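Local structure of glutathione S-transferase (Ceriporiopsis subvermispora, 6J3E) at residues A88-L93 and V102-E107; A128-P133 and A172-K177; R220-G223 and A227-K230. The protein probably transfers glutathione to electrophilic substrates, as a fungal glutathione S-transferase of the serine type related to LigE etherases. One frame throughout, in Å; residues are numbered along the deposited sequence.

Contact 1 of 3, residues A88-L93 and V102-E107; sequences AIARYL and VVIPPE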
# COMPACT_ATOMS: atom_id res chain seq x y z
N ALA A 88 14.83 -6.01 -3.80
CA ALA A 88 16.19 -5.51 -4.01
C ALA A 88 16.90 -6.26 -5.12
O ALA A 88 17.75 -5.68 -5.80
CB ALA A 88 17.00 -5.59 -2.72
N ILE A 89 16.61 -7.56 -5.29
CA ILE A 89 17.11 -8.31 -6.43
C ILE A 89 16.65 -7.63 -7.72
O ILE A 89 17.42 -7.43 -8.66
CB ILE A 89 16.62 -9.77 -6.38
CG1 ILE A 89 16.85 -10.42 -5.00
CG2 ILE A 89 17.29 -10.59 -7.46
CD1 ILE A 89 18.17 -10.94 -4.80
N ALA A 90 15.37 -7.28 -7.77
CA ALA A 90 14.81 -6.72 -8.99
C ALA A 90 15.51 -5.43 -9.34
O ALA A 90 15.88 -5.21 -10.50
CB ALA A 90 13.30 -6.51 -8.83
N ARG A 91 15.73 -4.56 -8.34
CA ARG A 91 16.38 -3.29 -8.62
C ARG A 91 17.82 -3.50 -9.05
O ARG A 91 18.30 -2.83 -9.97
CB ARG A 91 16.33 -2.36 -7.40
CG ARG A 91 14.92 -1.97 -7.01
CD ARG A 91 14.88 -1.05 -5.81
NE ARG A 91 13.59 -0.42 -5.66
CZ ARG A 91 12.54 -1.01 -5.12
NH1 ARG A 91 11.40 -0.33 -5.02
NH2 ARG A 91 12.61 -2.28 -4.68
N TYR A 92 18.52 -4.42 -8.37
CA TYR A 92 19.88 -4.73 -8.77
C TYR A 92 19.92 -5.24 -10.20
O TYR A 92 20.78 -4.85 -10.98
CB TYR A 92 20.48 -5.75 -7.82
CG TYR A 92 21.75 -6.32 -8.37
CD1 TYR A 92 22.97 -5.69 -8.13
CD2 TYR A 92 21.74 -7.49 -9.15
CE1 TYR A 92 24.14 -6.21 -8.63
CE2 TYR A 92 22.90 -8.00 -9.66
CZ TYR A 92 24.10 -7.36 -9.40
OH TYR A 92 25.25 -7.88 -9.92
N LEU A 93 19.00 -6.14 -10.55
CA LEU A 93 18.99 -6.66 -11.91
C LEU A 93 18.70 -5.55 -12.93
O LEU A 93 19.31 -5.53 -14.01
CB LEU A 93 17.97 -7.79 -12.02
CG LEU A 93 18.35 -8.98 -11.15
CD1 LEU A 93 17.33 -10.09 -11.29
CD2 LEU A 93 19.75 -9.44 -11.51
N VAL A 102 13.24 -3.62 -18.30
CA VAL A 102 13.14 -2.98 -16.99
C VAL A 102 11.88 -3.44 -16.27
O VAL A 102 10.80 -3.53 -16.88
CB VAL A 102 13.15 -1.46 -17.15
CG1 VAL A 102 12.75 -0.78 -15.85
CG2 VAL A 102 14.54 -0.98 -17.59
N VAL A 103 12.00 -3.75 -14.97
CA VAL A 103 10.82 -4.11 -14.18
C VAL A 103 10.44 -3.03 -13.16
O VAL A 103 9.27 -3.00 -12.74
CB VAL A 103 10.98 -5.47 -13.48
CG1 VAL A 103 11.17 -6.58 -14.50
CG2 VAL A 103 12.08 -5.45 -12.45
N ILE A 104 11.34 -2.15 -12.77
CA ILE A 104 10.94 -1.04 -11.90
C ILE A 104 11.37 0.28 -12.53
O ILE A 104 12.38 0.86 -12.10
CB ILE A 104 11.53 -1.18 -10.48
CG1 ILE A 104 11.10 -2.52 -9.86
CG2 ILE A 104 11.10 0.00 -9.59
CD1 ILE A 104 11.51 -2.68 -8.40
N PRO A 105 10.64 0.79 -13.52
CA PRO A 105 11.01 2.08 -14.13
C PRO A 105 11.16 3.15 -13.07
O PRO A 105 10.38 3.19 -12.11
CB PRO A 105 9.84 2.38 -15.09
CG PRO A 105 8.82 1.36 -14.82
CD PRO A 105 9.46 0.20 -14.15
N PRO A 106 12.17 4.02 -13.20
CA PRO A 106 12.56 4.87 -12.06
C PRO A 106 11.45 5.76 -11.52
O PRO A 106 11.40 5.98 -10.30
CB PRO A 106 13.72 5.70 -12.63
CG PRO A 106 14.30 4.84 -13.67
CD PRO A 106 13.16 4.07 -14.29
N GLU A 107 10.59 6.30 -12.38
CA GLU A 107 9.50 7.14 -11.89
C GLU A 107 8.51 6.36 -11.04
O GLU A 107 7.71 6.98 -10.33
CB GLU A 107 8.76 7.79 -13.06
CG GLU A 107 9.47 8.97 -13.67
CD GLU A 107 8.60 9.76 -14.65
OE1 GLU A 107 7.36 9.53 -14.68
OE2 GLU A 107 9.15 10.60 -15.38
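Helix 86-96 closes the thioredoxin-like N-terminal half of the glutathione S-transferase fold, and the linker that leaves it for the all-helical half folds back against it. The helix begins at Ser-86, seen to bind glutathione in a structure of this protein, about 6 Å from Ala-90 between side chains. Ala-90 and Arg-91 meet Val-103 and Ile-104 of the linker. The methyl of Ala-90 points at the linker and touches Val-103 CG2 at 4.0 Å. Ile-104 CD1 reaches the same methyl less closely, at 4.2 Å. Ile-104 CD1 also meets Arg-91, more closely than it meets Ala-90. Its CG1 stands anti to the carbonyl carbon (chi1 -57°) and the chain runs on extended, which carries CD1 to the arginine. There CD1 lies 3.8 Å above the guanidinium plane of Arg-91, over its centre. The same methyl is 3.8 Å from Arg-91 CG. NE makes a salt bridge to Asp-109, at the start of helix 109-136. A leucine in place of Arg-91 would probably leave Asp-109 without this charged mate and take the flat lid off Ile-104 CD1. Arg-91 also packs on Ala-191 of the second subunit. Asp-94 accepts the N-H groups of Val-103 and Ile-104, and Tyr-206 packs on the apolar side chains. The alanine-valine-isoleucine part is apolar. The methyl over the guanidinium face is van der Waals packing that leaves NE to Asp-109, whose salt bridge probably helps to orient the group.

Contact 2 of 3, residues A128-P133 and A172-K177; sequences APIMLP and AKAWEK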
# COMPACT_ATOMS: atom_id res chain seq x y z
N ALA A 128 -1.66 -16.55 4.94
CA ALA A 128 -0.85 -17.34 5.88
C ALA A 128 -1.61 -18.47 6.57
O ALA A 128 -1.10 -19.61 6.57
CB ALA A 128 -0.23 -16.38 6.91
N PRO A 129 -2.82 -18.27 7.13
CA PRO A 129 -3.44 -19.39 7.87
C PRO A 129 -3.75 -20.60 7.01
O PRO A 129 -3.77 -21.72 7.54
CB PRO A 129 -4.72 -18.76 8.45
CG PRO A 129 -4.91 -17.53 7.78
CD PRO A 129 -3.59 -17.03 7.29
N ILE A 130 -3.96 -20.43 5.71
CA ILE A 130 -4.19 -21.56 4.82
C ILE A 130 -2.90 -22.04 4.18
O ILE A 130 -2.68 -23.25 4.05
CB ILE A 130 -5.23 -21.17 3.75
CG1 ILE A 130 -6.64 -21.18 4.37
CG2 ILE A 130 -5.11 -22.10 2.52
CD1 ILE A 130 -7.65 -20.40 3.59
N MET A 131 -2.02 -21.11 3.82
CA MET A 131 -0.91 -21.47 2.96
C MET A 131 0.32 -21.97 3.72
O MET A 131 1.01 -22.86 3.24
CB MET A 131 -0.54 -20.27 2.08
CG MET A 131 -1.55 -19.96 0.98
SD MET A 131 -1.93 -21.41 -0.05
CE MET A 131 -0.27 -21.89 -0.60
N LEU A 132 0.60 -21.43 4.91
CA LEU A 132 1.77 -21.91 5.64
C LEU A 132 1.63 -23.37 6.05
O LEU A 132 2.60 -24.14 5.88
CB LEU A 132 2.04 -21.02 6.86
CG LEU A 132 2.36 -19.55 6.58
CD1 LEU A 132 3.03 -18.89 7.78
CD2 LEU A 132 3.21 -19.40 5.35
N PRO A 133 0.49 -23.84 6.59
CA PRO A 133 0.36 -25.29 6.82
C PRO A 133 0.48 -26.09 5.53
O PRO A 133 1.13 -27.13 5.50
CB PRO A 133 -1.03 -25.42 7.44
CG PRO A 133 -1.32 -24.08 8.01
CD PRO A 133 -0.69 -23.11 7.07
N ALA A 172 -13.19 -20.99 6.30
CA ALA A 172 -14.07 -20.22 5.43
C ALA A 172 -13.85 -18.72 5.63
O ALA A 172 -13.79 -17.97 4.65
CB ALA A 172 -15.53 -20.59 5.69
N LYS A 173 -13.69 -18.28 6.87
CA LYS A 173 -13.40 -16.87 7.12
C LYS A 173 -12.05 -16.48 6.52
O LYS A 173 -11.91 -15.38 5.97
CB LYS A 173 -13.44 -16.58 8.62
CG LYS A 173 -14.86 -16.70 9.18
CD LYS A 173 -15.15 -15.75 10.34
CE LYS A 173 -16.37 -14.85 10.05
NZ LYS A 173 -16.05 -13.72 9.10
N ALA A 174 -11.07 -17.39 6.57
CA ALA A 174 -9.78 -17.11 5.95
C ALA A 174 -9.92 -16.89 4.44
O ALA A 174 -9.29 -15.98 3.88
CB ALA A 174 -8.82 -18.26 6.21
N TRP A 175 -10.70 -17.73 3.76
CA TRP A 175 -10.88 -17.55 2.33
C TRP A 175 -11.53 -16.22 2.04
O TRP A 175 -11.11 -15.49 1.13
CB TRP A 175 -11.72 -18.68 1.73
CG TRP A 175 -10.88 -19.84 1.35
CD1 TRP A 175 -10.97 -21.12 1.84
CD2 TRP A 175 -9.79 -19.84 0.42
NE1 TRP A 175 -10.01 -21.91 1.25
CE2 TRP A 175 -9.27 -21.15 0.38
CE3 TRP A 175 -9.21 -18.85 -0.39
CZ2 TRP A 175 -8.19 -21.50 -0.43
CZ3 TRP A 175 -8.14 -19.21 -1.20
CH2 TRP A 175 -7.65 -20.53 -1.21
N GLU A 176 -12.54 -15.86 2.83
CA GLU A 176 -13.25 -14.62 2.61
C GLU A 176 -12.29 -13.44 2.68
O GLU A 176 -12.34 -12.54 1.83
CB GLU A 176 -14.37 -14.50 3.66
CG GLU A 176 -14.86 -13.11 3.90
CD GLU A 176 -15.98 -13.09 4.96
OE1 GLU A 176 -15.73 -13.43 6.13
OE2 GLU A 176 -17.12 -12.73 4.61
N LYS A 177 -11.38 -13.48 3.64
CA LYS A 177 -10.38 -12.43 3.77
C LYS A 177 -9.41 -12.46 2.60
O LYS A 177 -8.96 -11.41 2.13
CB LYS A 177 -9.66 -12.58 5.10
CG LYS A 177 -9.14 -11.27 5.65
CD LYS A 177 -8.71 -11.37 7.13
CE LYS A 177 -7.85 -10.17 7.58
NZ LYS A 177 -6.39 -10.41 7.33
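Ile-130 of helix 109-136 is the bump that fits against Ala-174 and Trp-175 of helix 169-189. Both helices belong to the all-helical C-terminal domain of the glutathione S-transferase fold. The short segments run at 107° to each other, and their axes come within 9.6 Å. The small side chain of Ala-174 leaves a shallow place on helix 169-189, with the Trp-175 indole standing beside it as a wall. Ile-130 CD1 enters this corner. It packs on the Ala-174 methyl at 3.6 Å, while CG1 rests farther out on the same methyl. Its chi1 of -76° sets CG1 anti to the carbonyl carbon, and the extended branch carries CD1 over the indole. The side chains of Ile-130 and Trp-175 cross at about a right angle. Pro-129 adds a looser shoulder, its CG 4.3 Å from Ala-174 CB. The proline also lacks an N-H for the preceding turn, in a part of the helix that is kinked. Arg-171 and Ile-178 touch Ile-130 from the same helix as Ala-174. Trp-175 NE1 donates a hydrogen bond to Glu-228 OE1. Ile-130 CD1 makes a CH-pi contact, 3.6 Å from the centroid of the five-membered ring of Trp-175 and 9° off its normal.

Contact 3 of 3, residues R220-G223 and A227-K230; sequences RVLG and AEWK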
# COMPACT_ATOMS: atom_id res chain seq x y z
N ARG A 220 0.57 -23.96 -7.02
CA ARG A 220 1.39 -25.16 -6.98
C ARG A 220 1.26 -25.89 -5.66
O ARG A 220 1.17 -27.13 -5.64
CB ARG A 220 2.84 -24.81 -7.30
CG ARG A 220 3.02 -24.59 -8.78
CD ARG A 220 4.12 -23.59 -9.10
NE ARG A 220 5.39 -24.25 -9.33
CZ ARG A 220 6.00 -24.32 -10.50
NH1 ARG A 220 5.46 -23.76 -11.58
NH2 ARG A 220 7.16 -24.95 -10.59
N VAL A 221 1.17 -25.15 -4.55
CA VAL A 221 1.15 -25.79 -3.23
C VAL A 221 -0.22 -26.38 -2.93
O VAL A 221 -0.32 -27.54 -2.51
CB VAL A 221 1.60 -24.81 -2.15
CG1 VAL A 221 1.22 -25.32 -0.75
CG2 VAL A 221 3.11 -24.61 -2.24
N LEU A 222 -1.29 -25.61 -3.11
CA LEU A 222 -2.62 -26.20 -2.94
C LEU A 222 -2.93 -27.22 -4.03
O LEU A 222 -3.70 -28.16 -3.80
CB LEU A 222 -3.69 -25.11 -2.91
CG LEU A 222 -3.75 -24.32 -1.60
CD1 LEU A 222 -5.01 -23.48 -1.53
CD2 LEU A 222 -3.68 -25.27 -0.44
N GLY A 223 -2.34 -27.06 -5.22
CA GLY A 223 -2.50 -28.02 -6.28
C GLY A 223 -3.39 -27.54 -7.40
O GLY A 223 -4.51 -27.06 -7.19
N ALA A 227 -10.00 -28.24 -5.45
CA ALA A 227 -11.23 -27.49 -5.60
C ALA A 227 -11.02 -26.02 -5.26
O ALA A 227 -11.53 -25.14 -5.96
CB ALA A 227 -12.32 -28.08 -4.70
N GLU A 228 -10.25 -25.75 -4.21
CA GLU A 228 -9.99 -24.37 -3.83
C GLU A 228 -9.29 -23.61 -4.95
O GLU A 228 -9.65 -22.47 -5.25
CB GLU A 228 -9.19 -24.33 -2.52
CG GLU A 228 -10.02 -24.83 -1.33
CD GLU A 228 -9.22 -24.90 -0.03
OE1 GLU A 228 -9.83 -24.79 1.06
OE2 GLU A 228 -7.98 -25.07 -0.10
N TRP A 229 -8.34 -24.25 -5.63
CA TRP A 229 -7.65 -23.53 -6.69
C TRP A 229 -8.54 -23.35 -7.91
O TRP A 229 -8.53 -22.28 -8.54
CB TRP A 229 -6.36 -24.23 -7.11
CG TRP A 229 -5.89 -23.62 -8.38
CD1 TRP A 229 -5.95 -24.17 -9.62
CD2 TRP A 229 -5.33 -22.30 -8.55
NE1 TRP A 229 -5.44 -23.29 -10.55
CE2 TRP A 229 -5.05 -22.14 -9.92
CE3 TRP A 229 -5.01 -21.26 -7.67
CZ2 TRP A 229 -4.49 -20.98 -10.43
CZ3 TRP A 229 -4.45 -20.10 -8.19
CH2 TRP A 229 -4.20 -19.97 -9.55
N LYS A 230 -9.28 -24.40 -8.29
CA LYS A 230 -10.16 -24.24 -9.44
C LYS A 230 -11.19 -23.15 -9.18
O LYS A 230 -11.59 -22.44 -10.12
CB LYS A 230 -10.80 -25.59 -9.81
CG LYS A 230 -10.07 -26.27 -11.02
CD LYS A 230 -9.93 -25.27 -12.23
CE LYS A 230 -9.68 -25.87 -13.67
NZ LYS A 230 -8.27 -26.09 -14.10
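Helix 206-222 ends at Leu-222, and the chain then turns to bring Leu-222 and Gly-223 against Glu-228 and Trp-229 at the start of helix 227-232. Gly-223 is the first residue to leave the helical conformation. Its phi is positive, 107°, with psi 130°. At these angles a CB would be pressed against the carbonyl oxygen of Leu-222, so the absence of a side chain suits the turn. Only three residues separate the two segments. The closest pair of CA atoms is Leu-222 and Trp-229, 6.8 Å apart. The carbonyl of Gly-223 reaches the new helix, and its oxygen lies 3.4 Å from Trp-229 CB. The ring is farther off, with CG 3.9 Å from that oxygen, which approaches the indole obliquely. Trp-229 has CG anti to the backbone N (chi1 167°), which leads the indole away from Gly-223 after CB has met it. A short turn thus joins two consecutive helices of the all-helical C-terminal domain of the glutathione S-transferase fold. Ser-226 ties the turn together, because its OG bonds both to Gly-223 O and to Trp-229 N. The indole of Trp-229 packs back on helix 206-222, against Val-215, Val-218 and Lys-219. Beside the turn, the side chains of Leu-222 and Glu-228 each point toward the other segment. Leu-222 CD1 comes 3.7 Å from Glu-228 OE2, and the two side chains slant past each other. The glutamate is extended beyond CG, which brings its carboxylate to Leu-222 CD1. The same carboxylate has a charged partner outside both segments, for OE1 takes a salt bridge from Arg-171 NE of helix 169-189.

Contact 1 lies across the chain's centre from contacts 2 and 3, about 31 Å from either between centres. It is buried, whereas contacts 2 and 3 are partly buried. It joins the N-terminal domain to the linker. Contacts 2 and 3 lie within the C-terminal domain and touch each other, with centres about 13 Å apart. The hydrogen bond of Trp-175 to Glu-228 joins them, and Met-131 packs on Val-221 and Leu-222. Helix 109-136 follows the linker of contact 1 and carries one side of contact 2. Helix 206-222 forms one side of contact 3, and its Tyr-206 packs on contact 1. Aliphatic methyls meet a guanidinium in contact 1 and an indole in contact 2, whereas contact 3 brings backbone and carboxylate oxygens against carbon.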